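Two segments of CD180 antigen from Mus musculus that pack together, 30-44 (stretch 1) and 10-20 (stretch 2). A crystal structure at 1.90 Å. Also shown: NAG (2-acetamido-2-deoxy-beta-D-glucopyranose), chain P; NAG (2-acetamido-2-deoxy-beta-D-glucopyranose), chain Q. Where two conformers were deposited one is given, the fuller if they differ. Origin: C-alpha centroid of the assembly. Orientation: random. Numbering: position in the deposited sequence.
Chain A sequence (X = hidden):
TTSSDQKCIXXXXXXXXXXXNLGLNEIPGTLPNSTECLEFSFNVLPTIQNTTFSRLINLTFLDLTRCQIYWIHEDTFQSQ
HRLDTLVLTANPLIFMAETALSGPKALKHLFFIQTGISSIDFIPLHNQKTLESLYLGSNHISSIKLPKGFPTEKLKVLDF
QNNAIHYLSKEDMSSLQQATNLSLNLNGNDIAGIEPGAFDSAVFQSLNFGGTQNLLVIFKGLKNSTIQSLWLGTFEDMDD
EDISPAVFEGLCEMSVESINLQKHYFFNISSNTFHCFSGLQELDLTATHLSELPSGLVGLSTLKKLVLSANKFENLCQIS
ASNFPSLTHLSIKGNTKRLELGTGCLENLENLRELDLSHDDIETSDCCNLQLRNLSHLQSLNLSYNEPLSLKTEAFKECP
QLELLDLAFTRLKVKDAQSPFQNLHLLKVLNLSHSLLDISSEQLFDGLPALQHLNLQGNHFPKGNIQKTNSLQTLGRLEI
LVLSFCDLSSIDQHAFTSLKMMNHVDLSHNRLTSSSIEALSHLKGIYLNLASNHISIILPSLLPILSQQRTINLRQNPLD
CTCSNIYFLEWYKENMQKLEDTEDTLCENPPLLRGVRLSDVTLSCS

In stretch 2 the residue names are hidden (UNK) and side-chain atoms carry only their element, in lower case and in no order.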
# COMPACT_ATOMS: atom_id res chain seq x y z
N THR A 30 33.73 -9.88 -6.91
CA THR A 30 34.22 -10.02 -8.28
C THR A 30 33.76 -8.95 -9.29
O THR A 30 34.21 -8.97 -10.43
CB THR A 30 33.89 -11.41 -8.88
OG1 THR A 30 32.47 -11.62 -8.83
CG2 THR A 30 34.59 -12.52 -8.11
N LEU A 31 32.86 -8.05 -8.90
CA LEU A 31 32.41 -6.98 -9.84
C LEU A 31 33.44 -5.88 -9.87
O LEU A 31 33.80 -5.36 -8.81
CB LEU A 31 31.05 -6.36 -9.46
CG LEU A 31 29.75 -7.18 -9.44
CD1 LEU A 31 28.62 -6.29 -8.92
CD2 LEU A 31 29.41 -7.75 -10.81
N PRO A 32 33.89 -5.50 -11.08
CA PRO A 32 34.96 -4.50 -11.20
C PRO A 32 34.56 -3.12 -10.71
O PRO A 32 33.37 -2.75 -10.75
CB PRO A 32 35.25 -4.48 -12.71
CG PRO A 32 33.98 -4.95 -13.34
CD PRO A 32 33.47 -6.01 -12.40
N ASN A 33 35.54 -2.36 -10.24
CA ASN A 33 35.35 -1.00 -9.75
C ASN A 33 34.86 -0.05 -10.83
O ASN A 33 34.33 1.03 -10.54
CB ASN A 33 36.66 -0.47 -9.17
CG ASN A 33 37.01 -1.11 -7.83
OD1 ASN A 33 36.14 -1.63 -7.12
ND2 ASN A 33 38.30 -1.07 -7.48
N SER A 34 35.06 -0.46 -12.07
CA SER A 34 34.68 0.30 -13.24
C SER A 34 33.21 0.08 -13.67
O SER A 34 32.76 0.75 -14.59
CB SER A 34 35.57 -0.10 -14.40
OG SER A 34 35.40 -1.48 -14.61
N THR A 35 32.50 -0.85 -13.04
CA THR A 35 31.07 -1.10 -13.37
C THR A 35 30.28 0.20 -13.43
O THR A 35 30.32 1.02 -12.51
CB THR A 35 30.40 -2.03 -12.35
OG1 THR A 35 31.15 -3.25 -12.28
CG2 THR A 35 28.93 -2.34 -12.76
N GLU A 36 29.58 0.41 -14.54
CA GLU A 36 28.71 1.57 -14.70
C GLU A 36 27.21 1.25 -14.66
O GLU A 36 26.42 2.07 -14.20
CB GLU A 36 29.04 2.27 -16.01
CG GLU A 36 30.42 2.89 -15.99
CD GLU A 36 30.84 3.48 -17.31
OE1 GLU A 36 30.04 3.47 -18.27
OE2 GLU A 36 31.99 3.97 -17.37
N CYS A 37 26.83 0.06 -15.10
CA CYS A 37 25.40 -0.32 -15.15
C CYS A 37 25.18 -1.65 -14.44
O CYS A 37 25.58 -2.69 -14.94
CB CYS A 37 24.89 -0.37 -16.60
SG CYS A 37 25.18 1.13 -17.56
N LEU A 38 24.54 -1.58 -13.27
CA LEU A 38 24.33 -2.73 -12.40
C LEU A 38 22.82 -3.05 -12.26
O LEU A 38 22.05 -2.24 -11.73
CB LEU A 38 24.95 -2.48 -11.01
CG LEU A 38 24.99 -3.76 -10.15
CD1 LEU A 38 25.70 -4.90 -10.87
CD2 LEU A 38 25.59 -3.54 -8.77
N GLU A 39 22.43 -4.22 -12.74
CA GLU A 39 21.03 -4.70 -12.67
C GLU A 39 21.05 -5.67 -11.53
O GLU A 39 21.55 -6.80 -11.65
CB GLU A 39 20.69 -5.40 -13.99
CG GLU A 39 21.13 -4.54 -15.18
CD GLU A 39 20.83 -5.15 -16.53
OE1 GLU A 39 20.46 -6.33 -16.60
OE2 GLU A 39 20.98 -4.43 -17.54
N PHE A 40 20.53 -5.24 -10.39
CA PHE A 40 20.64 -6.04 -9.19
C PHE A 40 19.26 -6.47 -8.65
O PHE A 40 19.14 -6.80 -7.47
CB PHE A 40 21.42 -5.20 -8.14
CG PHE A 40 22.23 -6.04 -7.15
CD1 PHE A 40 21.80 -6.22 -5.84
CD2 PHE A 40 23.42 -6.62 -7.55
CE1 PHE A 40 22.55 -6.99 -4.94
CE2 PHE A 40 24.18 -7.39 -6.66
CZ PHE A 40 23.74 -7.57 -5.35
N SER A 41 18.24 -6.47 -9.51
CA SER A 41 16.88 -6.76 -9.04
C SER A 41 16.74 -8.17 -8.49
O SER A 41 17.46 -9.08 -8.90
CB SER A 41 15.84 -6.55 -10.13
OG SER A 41 16.11 -7.34 -11.27
N PHE A 42 15.80 -8.31 -7.57
CA PHE A 42 15.40 -9.62 -7.02
C PHE A 42 16.52 -10.27 -6.21
O PHE A 42 16.66 -11.50 -6.23
CB PHE A 42 14.86 -10.56 -8.10
CG PHE A 42 13.60 -10.06 -8.80
CD1 PHE A 42 13.68 -9.47 -10.05
CD2 PHE A 42 12.35 -10.19 -8.19
CE1 PHE A 42 12.53 -9.01 -10.70
CE2 PHE A 42 11.19 -9.75 -8.85
CZ PHE A 42 11.29 -9.14 -10.09
N ASN A 43 17.30 -9.46 -5.51
CA ASN A 43 18.24 -10.01 -4.55
C ASN A 43 17.72 -9.75 -3.15
O ASN A 43 16.49 -9.57 -2.98
CB ASN A 43 19.66 -9.49 -4.82
CG ASN A 43 20.25 -10.08 -6.08
OD1 ASN A 43 20.52 -9.37 -7.07
ND2 ASN A 43 20.41 -11.39 -6.09
N VAL A 44 18.60 -9.76 -2.15
CA VAL A 44 18.14 -9.72 -0.75
C VAL A 44 19.01 -8.80 0.10
O VAL A 44 20.05 -9.24 0.62
CB VAL A 44 18.12 -11.13 -0.10
CG1 VAL A 44 17.46 -11.04 1.27
CG2 VAL A 44 17.39 -12.14 -0.98
N UNK A 10 28.06 -11.06 -17.30
CA UNK A 10 28.80 -9.94 -17.86
C UNK A 10 28.20 -9.57 -19.21
O UNK A 10 28.47 -10.22 -20.22
o UNK A 10 32.97 -10.19 -19.69
c UNK A 10 32.53 -9.49 -18.74
c UNK A 10 31.05 -9.19 -18.70
o UNK A 10 33.24 -9.05 -17.82
c UNK A 10 30.27 -10.29 -18.02
N UNK A 11 27.39 -8.53 -19.23
CA UNK A 11 26.77 -8.10 -20.47
C UNK A 11 27.76 -7.28 -21.28
O UNK A 11 27.87 -7.49 -22.47
c UNK A 11 22.19 -7.51 -20.47
n UNK A 11 21.16 -6.44 -20.34
c UNK A 11 24.41 -8.24 -19.59
c UNK A 11 23.14 -7.46 -19.30
c UNK A 11 25.48 -7.34 -20.21
N UNK A 12 28.45 -6.34 -20.65
CA UNK A 12 29.54 -5.59 -21.30
C UNK A 12 30.76 -5.63 -20.42
O UNK A 12 30.72 -5.12 -19.30
c UNK A 12 28.32 -2.25 -22.89
c UNK A 12 28.47 -3.76 -22.76
c UNK A 12 29.19 -4.13 -21.48
o UNK A 12 29.35 -1.57 -23.11
o UNK A 12 27.19 -1.75 -22.74
N UNK A 13 31.84 -6.22 -20.93
CA UNK A 13 33.12 -6.33 -20.22
C UNK A 13 33.43 -5.05 -19.46
O UNK A 13 33.43 -3.96 -20.05
c UNK A 13 35.58 -6.90 -20.39
c UNK A 13 33.98 -7.84 -22.09
c UNK A 13 34.30 -6.65 -21.18
N UNK A 14 33.66 -5.19 -18.16
CA UNK A 14 34.04 -4.06 -17.28
C UNK A 14 32.97 -2.97 -17.07
O UNK A 14 33.21 -2.02 -16.32
o UNK A 14 36.64 -5.10 -16.67
n UNK A 14 37.45 -4.26 -18.61
c UNK A 14 35.35 -3.41 -17.75
c UNK A 14 36.54 -4.33 -17.63
N UNK A 15 31.81 -3.11 -17.72
CA UNK A 15 30.85 -2.02 -17.76
C UNK A 15 29.45 -2.36 -17.22
O UNK A 15 28.88 -1.57 -16.45
c UNK A 15 29.88 0.30 -20.73
c UNK A 15 30.75 -1.48 -19.19
c UNK A 15 29.89 -0.23 -19.30
c UNK A 15 28.77 1.32 -20.92
n UNK A 15 28.74 1.81 -22.32
N UNK A 16 28.91 -3.50 -17.64
CA UNK A 16 27.48 -3.82 -17.39
C UNK A 16 27.30 -5.23 -16.91
O UNK A 16 27.66 -6.17 -17.59
o UNK A 16 26.74 -2.29 -19.06
c UNK A 16 26.65 -3.65 -18.66
c UNK A 16 25.16 -4.01 -18.43
N UNK A 17 26.71 -5.36 -15.72
CA UNK A 17 26.54 -6.66 -15.08
C UNK A 17 25.09 -6.86 -14.67
O UNK A 17 24.46 -5.94 -14.12
c UNK A 17 29.51 -8.17 -14.74
c UNK A 17 28.95 -6.93 -14.41
o UNK A 17 32.80 -7.12 -15.96
c UNK A 17 27.52 -6.83 -13.90
c UNK A 17 30.80 -8.25 -15.24
c UNK A 17 30.98 -5.84 -15.14
c UNK A 17 31.53 -7.07 -15.44
c UNK A 17 29.70 -5.77 -14.63
N UNK A 18 24.57 -8.04 -15.02
CA UNK A 18 23.25 -8.46 -14.57
C UNK A 18 23.37 -9.53 -13.49
O UNK A 18 23.73 -10.67 -13.77
c UNK A 18 21.01 -9.30 -15.38
n UNK A 18 20.10 -8.86 -16.21
c UNK A 18 22.45 -9.00 -15.75
o UNK A 18 20.73 -9.88 -14.34
N UNK A 19 23.06 -9.15 -12.26
CA UNK A 19 23.08 -10.07 -11.12
C UNK A 19 21.67 -10.38 -10.62
O UNK A 19 21.49 -10.74 -9.44
c UNK A 19 23.85 -9.44 -9.97
s UNK A 19 25.33 -8.56 -10.50
N UNK A 20 20.67 -10.24 -11.48
CA UNK A 20 19.26 -10.43 -11.06
C UNK A 20 19.03 -11.85 -10.57
O UNK A 20 19.56 -12.79 -11.16
o UNK A 20 17.28 -9.37 -14.79
c UNK A 20 18.29 -10.17 -12.21
c UNK A 20 18.25 -8.74 -12.70
c UNK A 20 17.25 -8.56 -13.83
o UNK A 20 16.42 -7.62 -13.75
C1 NAG P . 38.65 -5.07 -18.64
C2 NAG P . 39.34 -4.66 -19.95
C3 NAG P . 40.78 -5.14 -20.02
C4 NAG P . 41.55 -4.86 -18.74
C5 NAG P . 40.77 -5.30 -17.51
C6 NAG P . 41.44 -4.81 -16.23
C7 NAG P . 38.03 -4.42 -22.01
C8 NAG P . 37.38 -5.12 -23.18
N2 NAG P . 38.66 -5.19 -21.12
O3 NAG P . 41.43 -4.50 -21.09
O4 NAG P . 42.77 -5.57 -18.82
O5 NAG P . 39.46 -4.76 -17.52
O6 NAG P . 41.74 -5.91 -15.41
O7 NAG P . 37.96 -3.19 -21.91
C1 NAG Q . 38.86 -1.58 -6.25
C2 NAG Q . 40.34 -1.34 -6.61
C3 NAG Q . 41.28 -1.07 -5.43
C4 NAG Q . 40.62 -0.45 -4.20
C5 NAG Q . 39.19 -0.96 -4.01
C6 NAG Q . 38.46 -0.27 -2.86
C7 NAG Q . 41.45 -2.28 -8.55
C8 NAG Q . 41.95 -3.53 -9.23
N2 NAG Q . 40.87 -2.46 -7.36
O3 NAG Q . 42.31 -0.20 -5.89
O4 NAG Q . 41.38 -0.78 -3.06
O5 NAG Q . 38.49 -0.70 -5.21
O6 NAG Q . 38.01 0.99 -3.28
O7 NAG Q . 41.57 -1.18 -9.09
O HOH W 1 17.96 -5.76 -12.60

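Position 10 carries three carbons, the third holding two oxygens, and does not touch stretch 1: a carboxylate at the end of a two-carbon arm, E10. Position 11 has four carbons in a row ending in nitrogen; that nitrogen lies 3.5 Å from OE2 of E39, a salt bridge with a weak hydrogen bond. It is K11. Position 12 repeats the composition of position 10, reaches nothing on stretch 1, and is E12. At position 13 one carbon carries two more; the CA-to-CB bond points away from stretch 1 and the side chain touches nothing there: V13.

Position 14 has two carbons, the second bearing one oxygen and one nitrogen, and the nitrogen is bonded to C1 of NAG (chain P) at 1.4 Å. Its CB lies 3.7 Å from OG of S34. A glycosylated amide this short is N14. Its positive phi, 66°, belongs to a tight bend, and its backbone O accepts a hydrogen bond from OG of S34 at 2.8 Å.

Position 15 is again four carbons ending in nitrogen, nearly fully extended, its fourth carbon 3.6 Å from OE1 of E36: K15. Its CB points away from stretch 1, but its backbone O takes two hydrogen bonds, from N of E36 at 2.8 Å and N of C37 at 2.9 Å.

At position 16 one carbon carries an oxygen and a carbon, the oxygen 3.6 Å from CB of C37; this small beta-branched residue is T16. Position 17 has one carbon, then a six-carbon ring bearing an oxygen. The ring carbon bonded to CB lies 3.7 Å from CD2 of L31, and a ring carbon next to the one bearing the oxygen lies 3.6 Å from CG of P32; it is Y17. Its OH donates to OE1 of E10 (2.7 Å) and accepts from N of N14 (3.1 Å), so the hydroxyl ties the ring to the bend at N14 and to E10.

Position 18 has two carbons, the second with one oxygen and one nitrogen, and carries no sugar: N18, whose ND2 sits 2.6 Å from OE1 of E39. Position 19 is one carbon and one sulfur, the sulfur 3.7 Å from CD1 of L38: C19, covalently bonded elsewhere in the structure. Position 20 has three carbons, the third with two oxygens, one of them 2.5 Å from OG of S41. This is E20; a water donates to its OE2 at 2.7 Å and accepts from N of S41 at 3.2 Å.

The rule is a parallel ladder with sorted faces. Y17 N to C37 O (3.0 Å), E39 N to Y17 O (3.0 Å) and C19 N to E39 O (2.9 Å) fix the register. Y17 and L38 share the buried face, joined by L31 and C19; T16, N18, C37 and E39 occupy the other, more polar one.

Stretch 2 10-20: EKEVNKTYNCE
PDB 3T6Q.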